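Local atomic coordinates of NADH dehydrogenase (PDB entry 4R81), a protein that binds flavin mononucleotide in a flavodoxin-like fold and probably oxidises NADH or NADPH with a quinone as electron acceptor. Residues L9-S14 / D95-L100; E77-A82 / R106-G111; K129-C134 / R193-N198; G175-G180 / E186-R191. One frame throughout, in Å; residues are numbered along the deposited sequence.

Contact 1. Residues L9-S14 / D95-L100; sequences LFAHPS and DCPAKL. With FMN (flavin mononucleotide), chain E.
A11 and L100 meet through their CB atoms, 3.8 Å apart, where the strand 5-10 of a flavodoxin-like fold runs out at the edge of the flavin mononucleotide site and the helix 98-107 begins. The methyl of A11 also faces the ring of P97, whose CG lies 4.4 Å from A11 CB and 3.9 Å from A11 O. Two residues back, on the strand itself, L9 CB reaches L100 CD1 at 4.3 Å, so L100 touches both L9 of the strand and A11 just beyond it. L100 CG stands anti to its backbone N (chi1 -179°), which brings CD1 to L9. P97 is the N-cap residue of the helix, and Y89 of the neighbouring strand 84-90 packs against both P97 and L100.

Around this apolar seam lies the polar edge of the site. H12 points away from the helix and donates NE2-H to FMN O3P at 2.8 Å. H12 and Y56 of the second subunit meet edge-to-face, K101 NZ of that subunit bonds to C96 O, and its D105 OD2 accepts from A98 N. The imidazole is held from behind: S14 N donates to H12 ND1 at 3.0 Å, exactly in the ring plane.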
# COMPACT_ATOMS: atom_id res chain seq x y z
N LEU A 9 0.24 -4.35 -15.59
CA LEU A 9 -0.65 -4.57 -14.45
C LEU A 9 -1.56 -3.36 -14.33
O LEU A 9 -1.09 -2.23 -14.17
CB LEU A 9 0.14 -4.76 -13.15
CG LEU A 9 0.90 -6.08 -12.94
CD1 LEU A 9 -0.04 -7.26 -13.16
CD2 LEU A 9 2.15 -6.19 -13.83
N PHE A 10 -2.86 -3.60 -14.41
CA PHE A 10 -3.84 -2.54 -14.35
C PHE A 10 -4.74 -2.76 -13.14
O PHE A 10 -5.33 -3.83 -12.97
CB PHE A 10 -4.67 -2.51 -15.63
CG PHE A 10 -5.76 -1.49 -15.63
CD1 PHE A 10 -5.47 -0.16 -15.89
CD2 PHE A 10 -7.06 -1.85 -15.36
CE1 PHE A 10 -6.49 0.80 -15.89
CE2 PHE A 10 -8.07 -0.90 -15.35
CZ PHE A 10 -7.78 0.42 -15.62
N ALA A 11 -4.84 -1.74 -12.29
CA ALA A 11 -5.57 -1.85 -11.04
C ALA A 11 -6.63 -0.77 -10.87
O ALA A 11 -6.32 0.33 -10.41
CB ALA A 11 -4.58 -1.81 -9.86
N HIS A 12 -7.88 -1.08 -11.21
CA HIS A 12 -8.99 -0.15 -11.00
C HIS A 12 -10.32 -0.91 -11.08
O HIS A 12 -10.52 -1.71 -12.00
CB HIS A 12 -8.99 0.98 -12.04
CG HIS A 12 -9.78 2.18 -11.61
ND1 HIS A 12 -11.15 2.16 -11.46
CD2 HIS A 12 -9.39 3.44 -11.30
CE1 HIS A 12 -11.57 3.35 -11.07
NE2 HIS A 12 -10.52 4.15 -10.97
N PRO A 13 -11.23 -0.66 -10.13
CA PRO A 13 -12.49 -1.41 -10.15
C PRO A 13 -13.47 -1.01 -11.26
O PRO A 13 -14.33 -1.81 -11.63
CB PRO A 13 -13.12 -1.10 -8.77
CG PRO A 13 -12.51 0.22 -8.37
CD PRO A 13 -11.10 0.19 -8.93
N SER A 14 -13.34 0.20 -11.78
CA SER A 14 -14.40 0.74 -12.62
C SER A 14 -14.18 0.44 -14.09
O SER A 14 -13.06 0.50 -14.59
CB SER A 14 -14.54 2.24 -12.40
OG SER A 14 -15.69 2.74 -13.07
N ASP A 95 -0.49 5.41 -1.94
CA ASP A 95 0.13 4.19 -2.47
C ASP A 95 -0.87 3.56 -3.44
O ASP A 95 -1.94 4.10 -3.68
CB ASP A 95 0.54 3.26 -1.32
CG ASP A 95 1.47 2.12 -1.76
OD1 ASP A 95 1.93 2.08 -2.92
OD2 ASP A 95 1.76 1.25 -0.91
N CYS A 96 -0.51 2.42 -4.01
CA CYS A 96 -1.42 1.81 -4.96
C CYS A 96 -2.66 1.20 -4.27
O CYS A 96 -2.72 1.03 -3.05
CB CYS A 96 -0.68 0.79 -5.83
SG CYS A 96 0.07 -0.47 -4.86
N PRO A 97 -3.71 0.95 -5.08
CA PRO A 97 -4.89 0.29 -4.54
C PRO A 97 -4.50 -1.02 -3.87
O PRO A 97 -3.52 -1.64 -4.28
CB PRO A 97 -5.71 -0.01 -5.80
CG PRO A 97 -5.39 1.14 -6.69
CD PRO A 97 -3.91 1.36 -6.48
N ALA A 98 -5.25 -1.41 -2.85
CA ALA A 98 -5.00 -2.66 -2.15
C ALA A 98 -4.85 -3.84 -3.10
O ALA A 98 -4.03 -4.74 -2.84
CB ALA A 98 -6.11 -2.93 -1.15
N LYS A 99 -5.63 -3.84 -4.18
CA LYS A 99 -5.57 -4.93 -5.17
C LYS A 99 -4.17 -5.09 -5.75
O LYS A 99 -3.67 -6.21 -5.89
CB LYS A 99 -6.58 -4.70 -6.29
CG LYS A 99 -6.46 -5.72 -7.42
CD LYS A 99 -7.08 -7.06 -7.03
CE LYS A 99 -8.59 -7.07 -7.24
NZ LYS A 99 -9.25 -8.25 -6.61
N LEU A 100 -3.51 -3.97 -6.06
CA LEU A 100 -2.16 -4.03 -6.61
C LEU A 100 -1.13 -4.29 -5.52
O LEU A 100 -0.15 -5.00 -5.75
CB LEU A 100 -1.82 -2.74 -7.38
CG LEU A 100 -0.44 -2.65 -8.03
CD1 LEU A 100 -0.21 -3.82 -8.99
CD2 LEU A 100 -0.30 -1.32 -8.75
N1 FMN E . -5.31 11.62 -4.78
C2 FMN E . -4.09 12.02 -4.26
O2 FMN E . -3.46 12.91 -4.82
N3 FMN E . -3.59 11.43 -3.13
C4 FMN E . -4.29 10.43 -2.49
O4 FMN E . -3.82 9.91 -1.49
C4A FMN E . -5.52 10.02 -3.00
N5 FMN E . -6.26 9.03 -2.37
C5A FMN E . -7.47 8.63 -2.90
C6 FMN E . -8.19 7.61 -2.28
C7 FMN E . -9.42 7.20 -2.79
C7M FMN E . -10.19 6.10 -2.13
C8 FMN E . -9.92 7.80 -3.95
C8M FMN E . -11.25 7.38 -4.51
C9 FMN E . -9.19 8.82 -4.56
C9A FMN E . -7.97 9.23 -4.05
N10 FMN E . -7.24 10.24 -4.66
C10 FMN E . -6.02 10.63 -4.15
C1' FMN E . -7.73 10.89 -5.91
C2' FMN E . -7.45 9.87 -7.03
O2' FMN E . -6.06 9.68 -7.25
C3' FMN E . -8.20 10.23 -8.30
O3' FMN E . -9.57 9.98 -8.04
C4' FMN E . -7.73 9.38 -9.47
O4' FMN E . -6.40 9.69 -9.85
C5' FMN E . -8.63 9.55 -10.68
O5' FMN E . -8.29 8.51 -11.58
P FMN E . -9.37 7.37 -11.87
O1P FMN E . -10.54 8.02 -12.60
O2P FMN E . -8.76 6.30 -12.74
O3P FMN E . -9.85 6.81 -10.55

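Contact 2. Residues E77-A82 / R106-G111; sequences ERIGRA and RVWTYG
The CD1 methyl of I79 comes up to the rim of the W108 indole, in the plane of the ring, and meets CZ3 at 3.8 Å. The benzo edge is therefore what the isoleucine touches, while the pyrrole side with NE1 is turned elsewhere and donates to R160 O. The isoleucine chain runs aslant to the indole. I79 carries CG1 anti to its carbonyl carbon (chi1 -61°), and a nearly straight chi2 of 169° extends CD1 away from the helix 70-80 toward its partners. The same methyl touches V107, approaching CG1 at 4.2 Å, so a single carbon bridges two consecutive residues of the other segment.

V107 is the last residue of the helix 98-107 and its CB is directed toward the I79 segment. W108, where the chain leaves helical geometry, departs from the backbone to one side, and its indole then comes nearer I79. W108 is also the centre of an inverse gamma turn, with T109 N making a weak bond to V107 O at 2.9 Å.

The backbones stay well apart, with I79 CA and V107 CA at 10.4 Å, and long side chains span the gap between the two helix ends of this flavodoxin-like fold. W103 and, from the second subunit, W93 meet the W108 ring edge-to-face, while Y7 of the strand 5-10 and Y112 pack on I79. V107 O is taken by H76. No hydrogen bond joins the two segments: across them the chemistry is wholly apolar, a buried contact held by dispersion and exclusion of water, with W108 NE1, the one polar side-chain atom of the three residues, bonded outside it.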
# COMPACT_ATOMS: atom_id res chain seq x y z
N GLU A 77 4.72 -16.55 -15.33
CA GLU A 77 4.80 -16.85 -16.76
C GLU A 77 4.59 -15.60 -17.61
O GLU A 77 5.31 -15.37 -18.58
CB GLU A 77 3.77 -17.91 -17.15
CG GLU A 77 4.05 -19.29 -16.58
CD GLU A 77 3.20 -20.36 -17.25
OE1 GLU A 77 2.96 -20.24 -18.47
OE2 GLU A 77 2.79 -21.31 -16.55
N ARG A 78 3.60 -14.79 -17.23
CA ARG A 78 3.32 -13.54 -17.94
C ARG A 78 4.51 -12.59 -17.89
O ARG A 78 4.88 -11.99 -18.91
CB ARG A 78 2.07 -12.88 -17.36
CG ARG A 78 0.79 -13.67 -17.62
CD ARG A 78 -0.40 -13.10 -16.87
NE ARG A 78 -1.61 -13.88 -17.12
CZ ARG A 78 -2.84 -13.47 -16.81
NH1 ARG A 78 -3.02 -12.28 -16.26
NH2 ARG A 78 -3.88 -14.24 -17.07
N ILE A 79 5.11 -12.45 -16.71
CA ILE A 79 6.32 -11.64 -16.56
C ILE A 79 7.47 -12.23 -17.38
O ILE A 79 8.25 -11.49 -18.00
CB ILE A 79 6.71 -11.53 -15.07
CG1 ILE A 79 5.58 -10.85 -14.29
CG2 ILE A 79 8.02 -10.77 -14.90
CD1 ILE A 79 5.73 -10.92 -12.77
N GLY A 80 7.56 -13.55 -17.40
CA GLY A 80 8.62 -14.22 -18.14
C GLY A 80 8.61 -13.94 -19.63
O GLY A 80 9.66 -13.93 -20.27
N ARG A 81 7.42 -13.70 -20.19
CA ARG A 81 7.28 -13.43 -21.62
C ARG A 81 7.65 -11.98 -21.94
O ARG A 81 7.83 -11.63 -23.10
CB ARG A 81 5.85 -13.71 -22.10
CG ARG A 81 5.43 -15.17 -21.96
CD ARG A 81 4.19 -15.50 -22.79
NE ARG A 81 2.96 -14.92 -22.26
CZ ARG A 81 2.16 -15.55 -21.40
NH1 ARG A 81 2.46 -16.76 -20.97
NH2 ARG A 81 1.05 -14.95 -20.97
N ALA A 82 7.79 -11.16 -20.90
CA ALA A 82 7.95 -9.73 -21.08
C ALA A 82 9.39 -9.23 -21.00
O ALA A 82 10.24 -9.83 -20.34
CB ALA A 82 7.09 -8.98 -20.07
N ARG A 106 1.89 -11.11 -2.93
CA ARG A 106 1.71 -12.50 -3.34
C ARG A 106 2.60 -12.96 -4.49
O ARG A 106 2.93 -14.14 -4.60
CB ARG A 106 0.24 -12.75 -3.70
CG ARG A 106 -0.74 -12.51 -2.55
CD ARG A 106 -2.13 -13.05 -2.89
NE ARG A 106 -2.06 -14.48 -3.18
CZ ARG A 106 -2.47 -15.06 -4.30
NH1 ARG A 106 -3.04 -14.34 -5.26
NH2 ARG A 106 -2.34 -16.37 -4.45
N VAL A 107 2.99 -12.02 -5.35
CA VAL A 107 3.70 -12.39 -6.57
C VAL A 107 5.21 -12.24 -6.42
O VAL A 107 5.97 -12.99 -7.02
CB VAL A 107 3.13 -11.63 -7.81
CG1 VAL A 107 3.89 -11.99 -9.10
CG2 VAL A 107 1.63 -11.94 -7.97
N TRP A 108 5.64 -11.30 -5.59
CA TRP A 108 7.07 -11.13 -5.36
C TRP A 108 7.55 -12.15 -4.32
O TRP A 108 7.81 -11.80 -3.16
CB TRP A 108 7.37 -9.70 -4.88
CG TRP A 108 7.60 -8.60 -5.92
CD1 TRP A 108 7.98 -7.32 -5.64
CD2 TRP A 108 7.47 -8.66 -7.37
NE1 TRP A 108 8.10 -6.59 -6.80
CE2 TRP A 108 7.80 -7.38 -7.87
CE3 TRP A 108 7.12 -9.67 -8.28
CZ2 TRP A 108 7.79 -7.08 -9.24
CZ3 TRP A 108 7.11 -9.36 -9.64
CH2 TRP A 108 7.44 -8.08 -10.10
N THR A 109 7.69 -13.40 -4.74
CA THR A 109 7.92 -14.51 -3.81
C THR A 109 9.38 -14.82 -3.57
O THR A 109 10.24 -14.51 -4.39
CB THR A 109 7.21 -15.79 -4.31
OG1 THR A 109 7.61 -16.07 -5.66
CG2 THR A 109 5.72 -15.60 -4.28
N TYR A 110 9.67 -15.43 -2.42
CA TYR A 110 11.03 -15.82 -2.10
C TYR A 110 11.49 -16.85 -3.12
O TYR A 110 10.77 -17.81 -3.44
CB TYR A 110 11.13 -16.39 -0.68
CG TYR A 110 12.57 -16.69 -0.32
CD1 TYR A 110 13.14 -17.91 -0.62
CD2 TYR A 110 13.36 -15.73 0.30
CE1 TYR A 110 14.45 -18.18 -0.33
CE2 TYR A 110 14.67 -15.99 0.60
CZ TYR A 110 15.21 -17.22 0.29
OH TYR A 110 16.52 -17.49 0.59
N GLY A 111 12.71 -16.66 -3.63
CA GLY A 111 13.26 -17.53 -4.65
C GLY A 111 13.02 -17.02 -6.05
O GLY A 111 13.63 -17.51 -7.01

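Contact 3. Residues K129-C134 / R193-N198; sequences KAVVLC and RRAGRN
L133 and V131 of the strand 129-135 meet A195 of the helix 185-197, and K129 reaches toward the end of that helix. The helical segment opens with R193 on the side away from the strand, where its guanidinium pairs with E28 of the helix 18-32. A195 follows two residues later, and its CB is the one methyl of the helix that both apolar strand side chains reach: L133 CD2 comes to 4.1 Å and V131 CG1 to 4.3 Å. L133 holds CG anti to its carbonyl carbon (chi1 -58°), which directs CD2 to A195, and V22 and F26 of the helix 18-32 pack on the same leucine.

The carbonyl of A195 adds a polar link. Its O accepts a hydrogen bond from a water at 2.7 Å, and that water accepts one from K129 NZ at 3.1 Å, so the lysine is tied to the end of the helix through one solvent molecule. This is the layering of a flavodoxin-like alpha/beta sandwich: a parallel five-stranded sheet, in which the strand 129-135 lies between strands 84-90 and 169-174, with the helix 185-197 against one face. K129, V131 and L133, every second residue, face that helix, while V132 turns to the helix 148-162.

R197 continues outward and pairs through NE with E32. N198 is the first residue to leave helical geometry, and its carbonyl O lies 3.7 Å from K129 NZ, a distant approach and no hydrogen bond. The extended lysine chain carries its ammonium level with N198, where NZ hydrogen-bonds L199 O and H201 O, residues that probably belong to the C-terminal His-tag extension.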
# COMPACT_ATOMS: atom_id res chain seq x y z
N LYS A 129 12.93 -2.83 -18.15
CA LYS A 129 12.32 -1.55 -17.78
C LYS A 129 10.93 -1.72 -17.17
O LYS A 129 10.14 -2.54 -17.63
CB LYS A 129 12.20 -0.65 -19.01
CG LYS A 129 11.71 0.76 -18.71
CD LYS A 129 11.88 1.65 -19.93
CE LYS A 129 11.83 3.13 -19.57
NZ LYS A 129 11.79 3.97 -20.81
N ALA A 130 10.64 -0.93 -16.15
CA ALA A 130 9.29 -0.83 -15.62
C ALA A 130 8.84 0.62 -15.69
O ALA A 130 9.61 1.54 -15.36
CB ALA A 130 9.23 -1.33 -14.19
N VAL A 131 7.61 0.82 -16.14
CA VAL A 131 6.99 2.14 -16.22
C VAL A 131 5.79 2.21 -15.27
O VAL A 131 4.91 1.35 -15.31
CB VAL A 131 6.49 2.42 -17.65
CG1 VAL A 131 5.86 3.80 -17.73
CG2 VAL A 131 7.63 2.29 -18.65
N VAL A 132 5.76 3.22 -14.41
CA VAL A 132 4.63 3.41 -13.52
C VAL A 132 3.85 4.64 -13.95
O VAL A 132 4.41 5.73 -14.05
CB VAL A 132 5.09 3.60 -12.05
CG1 VAL A 132 3.89 3.88 -11.14
CG2 VAL A 132 5.84 2.37 -11.58
N LEU A 133 2.57 4.46 -14.23
CA LEU A 133 1.69 5.57 -14.61
C LEU A 133 0.64 5.70 -13.52
O LEU A 133 -0.32 4.92 -13.45
CB LEU A 133 1.05 5.33 -15.98
CG LEU A 133 1.97 5.11 -17.18
CD1 LEU A 133 1.18 4.91 -18.48
CD2 LEU A 133 2.95 6.27 -17.34
N CYS A 134 0.85 6.67 -12.64
CA CYS A 134 0.02 6.84 -11.46
C CYS A 134 -0.82 8.11 -11.57
O CYS A 134 -0.29 9.22 -11.63
CB CYS A 134 0.91 6.90 -10.22
SG CYS A 134 0.06 7.25 -8.70
N ARG A 193 0.76 8.34 -23.48
CA ARG A 193 1.04 7.87 -24.83
C ARG A 193 2.54 7.95 -25.11
O ARG A 193 3.13 7.01 -25.66
CB ARG A 193 0.23 8.68 -25.85
CG ARG A 193 0.19 8.10 -27.26
CD ARG A 193 -0.99 8.68 -28.04
NE ARG A 193 -1.51 9.90 -27.42
CZ ARG A 193 -2.72 10.02 -26.87
NH1 ARG A 193 -3.08 11.17 -26.32
NH2 ARG A 193 -3.57 9.00 -26.88
N ARG A 194 3.15 9.06 -24.70
CA ARG A 194 4.58 9.28 -24.91
C ARG A 194 5.40 8.20 -24.20
O ARG A 194 6.41 7.74 -24.71
CB ARG A 194 4.97 10.67 -24.42
CG ARG A 194 6.42 11.05 -24.70
CD ARG A 194 6.77 12.41 -24.08
NE ARG A 194 5.94 13.47 -24.63
CZ ARG A 194 5.33 14.42 -23.92
NH1 ARG A 194 5.46 14.45 -22.59
NH2 ARG A 194 4.60 15.33 -24.53
N ALA A 195 4.94 7.80 -23.01
CA ALA A 195 5.66 6.81 -22.23
C ALA A 195 5.69 5.46 -22.93
O ALA A 195 6.67 4.71 -22.81
CB ALA A 195 5.07 6.68 -20.85
N GLY A 196 4.63 5.16 -23.67
CA GLY A 196 4.56 3.94 -24.46
C GLY A 196 5.44 4.03 -25.69
O GLY A 196 6.20 3.10 -25.99
N ARG A 197 5.35 5.15 -26.40
CA ARG A 197 6.14 5.38 -27.60
C ARG A 197 7.64 5.39 -27.28
O ARG A 197 8.45 4.91 -28.06
CB ARG A 197 5.72 6.71 -28.24
CG ARG A 197 6.43 7.07 -29.54
CD ARG A 197 6.07 8.49 -29.96
NE ARG A 197 4.68 8.81 -29.63
CZ ARG A 197 4.30 9.84 -28.88
NH1 ARG A 197 5.21 10.70 -28.41
NH2 ARG A 197 3.02 10.03 -28.62
N ASN A 198 7.99 5.90 -26.10
CA ASN A 198 9.41 6.05 -25.76
C ASN A 198 9.93 4.95 -24.85
O ASN A 198 10.94 5.14 -24.17
CB ASN A 198 9.66 7.42 -25.13
CG ASN A 198 9.49 8.56 -26.12
OD1 ASN A 198 9.36 8.33 -27.32
ND2 ASN A 198 9.50 9.78 -25.62
O HOH W 1 8.80 4.86 -21.16

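Contact 4. Residues G175-G180 / E186-R191; sequences GGMVPG and EINLMR
N188 is the side chain that ties the helix 185-197 to the loop G175-G180. From CB, which points at the loop, the chain turns at CG, set anti to the carbonyl carbon (chi1 -76°), and CG comes to 4.0 Å from G175 O. The amide then splits its two ends between different neighbours. ND2 is the working tip: it donates to G175 O at 3.0 Å, with an N-H...O angle of 153°. The carbonyl oxygen lies almost in the amide plane of N188, but seen from G175 the donor is tilted 28° out of the carbonyl plane. ND2 also makes a weak bond to the sulfur of M177, SD at 3.4 Å. OD1, at the other end, takes a weak hydrogen bond from R191 NH1 at 3.4 Å, one turn further along the helix, which links the amide to an arginine that is itself held by E172 and by I173 O.

M177 reaches N188 by folding: bends at chi2 and chi3 curl the thioether, and the two side chains run antiparallel past one another. F18 packs on both. M177 is the centre of an inverse gamma turn, and its backbone bonds to A136, while G176 bonds to H138. M177 belongs to the flavin mononucleotide pocket, so the contact joins the cofactor-lining loop after the edge strand 169-174 to the next helix of the flavodoxin-like fold.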
# COMPACT_ATOMS: atom_id res chain seq x y z
N GLY A 175 -1.04 14.01 -12.40
CA GLY A 175 -1.77 14.67 -11.33
C GLY A 175 -2.82 15.67 -11.78
O GLY A 175 -2.95 15.96 -12.97
N GLY A 176 -3.59 16.17 -10.82
CA GLY A 176 -4.61 17.17 -11.08
C GLY A 176 -5.97 16.59 -11.41
O GLY A 176 -6.89 17.33 -11.80
N MET A 177 -6.12 15.28 -11.24
CA MET A 177 -7.36 14.61 -11.59
C MET A 177 -8.34 14.61 -10.42
O MET A 177 -8.61 13.57 -9.82
CB MET A 177 -7.08 13.18 -12.07
CG MET A 177 -5.96 13.09 -13.11
SD MET A 177 -6.13 14.24 -14.48
CE MET A 177 -7.63 13.64 -15.27
N VAL A 178 -8.86 15.78 -10.09
CA VAL A 178 -9.88 15.88 -9.06
C VAL A 178 -11.25 15.75 -9.71
O VAL A 178 -11.41 16.11 -10.88
CB VAL A 178 -9.75 17.20 -8.27
CG1 VAL A 178 -8.46 17.20 -7.45
CG2 VAL A 178 -9.77 18.39 -9.20
N PRO A 179 -12.22 15.20 -8.98
CA PRO A 179 -13.57 14.99 -9.52
C PRO A 179 -14.19 16.26 -10.11
O PRO A 179 -14.19 17.30 -9.46
CB PRO A 179 -14.37 14.55 -8.29
CG PRO A 179 -13.35 13.89 -7.42
CD PRO A 179 -12.08 14.66 -7.62
N GLY A 180 -14.69 16.16 -11.34
CA GLY A 180 -15.36 17.28 -11.98
C GLY A 180 -14.43 18.21 -12.75
O GLY A 180 -14.89 19.17 -13.37
N GLU A 186 -6.11 15.98 -20.90
CA GLU A 186 -5.48 15.83 -22.21
C GLU A 186 -3.96 15.76 -22.12
O GLU A 186 -3.32 14.97 -22.82
CB GLU A 186 -5.92 16.94 -23.16
CG GLU A 186 -6.28 16.42 -24.54
CD GLU A 186 -7.24 15.25 -24.46
OE1 GLU A 186 -6.96 14.22 -25.12
OE2 GLU A 186 -8.26 15.34 -23.74
N ILE A 187 -3.38 16.58 -21.26
CA ILE A 187 -1.94 16.62 -21.14
C ILE A 187 -1.43 15.32 -20.50
O ILE A 187 -0.39 14.79 -20.89
CB ILE A 187 -1.47 17.89 -20.37
CG1 ILE A 187 0.05 17.93 -20.22
CG2 ILE A 187 -2.12 17.98 -18.99
CD1 ILE A 187 0.50 19.16 -19.47
N ASN A 188 -2.18 14.79 -19.55
CA ASN A 188 -1.78 13.54 -18.92
C ASN A 188 -1.86 12.34 -19.85
O ASN A 188 -1.01 11.45 -19.79
CB ASN A 188 -2.56 13.30 -17.62
CG ASN A 188 -2.07 14.17 -16.49
OD1 ASN A 188 -0.93 14.64 -16.52
ND2 ASN A 188 -2.90 14.38 -15.48
N LEU A 189 -2.86 12.33 -20.73
CA LEU A 189 -2.98 11.27 -21.73
C LEU A 189 -1.86 11.38 -22.76
O LEU A 189 -1.39 10.38 -23.28
CB LEU A 189 -4.36 11.32 -22.41
CG LEU A 189 -5.56 10.96 -21.53
CD1 LEU A 189 -6.86 10.96 -22.32
CD2 LEU A 189 -5.36 9.60 -20.86
N MET A 190 -1.44 12.61 -23.05
CA MET A 190 -0.31 12.83 -23.94
C MET A 190 0.95 12.21 -23.33
O MET A 190 1.75 11.58 -24.02
CB MET A 190 -0.10 14.32 -24.21
CG MET A 190 0.81 14.62 -25.40
SD MET A 190 1.33 16.35 -25.52
CE MET A 190 -0.23 17.19 -25.27
N ARG A 191 1.12 12.41 -22.02
CA ARG A 191 2.27 11.86 -21.31
C ARG A 191 2.24 10.33 -21.30
O ARG A 191 3.26 9.67 -21.52
CB ARG A 191 2.33 12.41 -19.88
CG ARG A 191 2.61 13.92 -19.84
CD ARG A 191 2.52 14.50 -18.44
NE ARG A 191 3.50 13.89 -17.56
CZ ARG A 191 3.39 13.85 -16.24
NH1 ARG A 191 2.32 14.37 -15.65
NH2 ARG A 191 4.33 13.27 -15.51

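In the fold
The four contacts are spread over one flavodoxin-like domain. Contacts 1 and 2 share the helix 98-107, contact 1 at its start and contact 2 at its end, with centres about 18 Å apart. Contacts 3 and 4 share the helix 185-197, contact 4 nested in the loop that contact 3 closes, with centres about 15 Å apart. Contacts 2 and 4 lie on opposite sides of the chain's centre, about 31 Å between their centres. One flavin mononucleotide touches contact 1 through H12 and contact 4 through M177, although the nearest atoms of the two contacts are about 10 Å apart. The W108 side chain of contact 2 comes within about 7 Å of the other cofactor of the dimer.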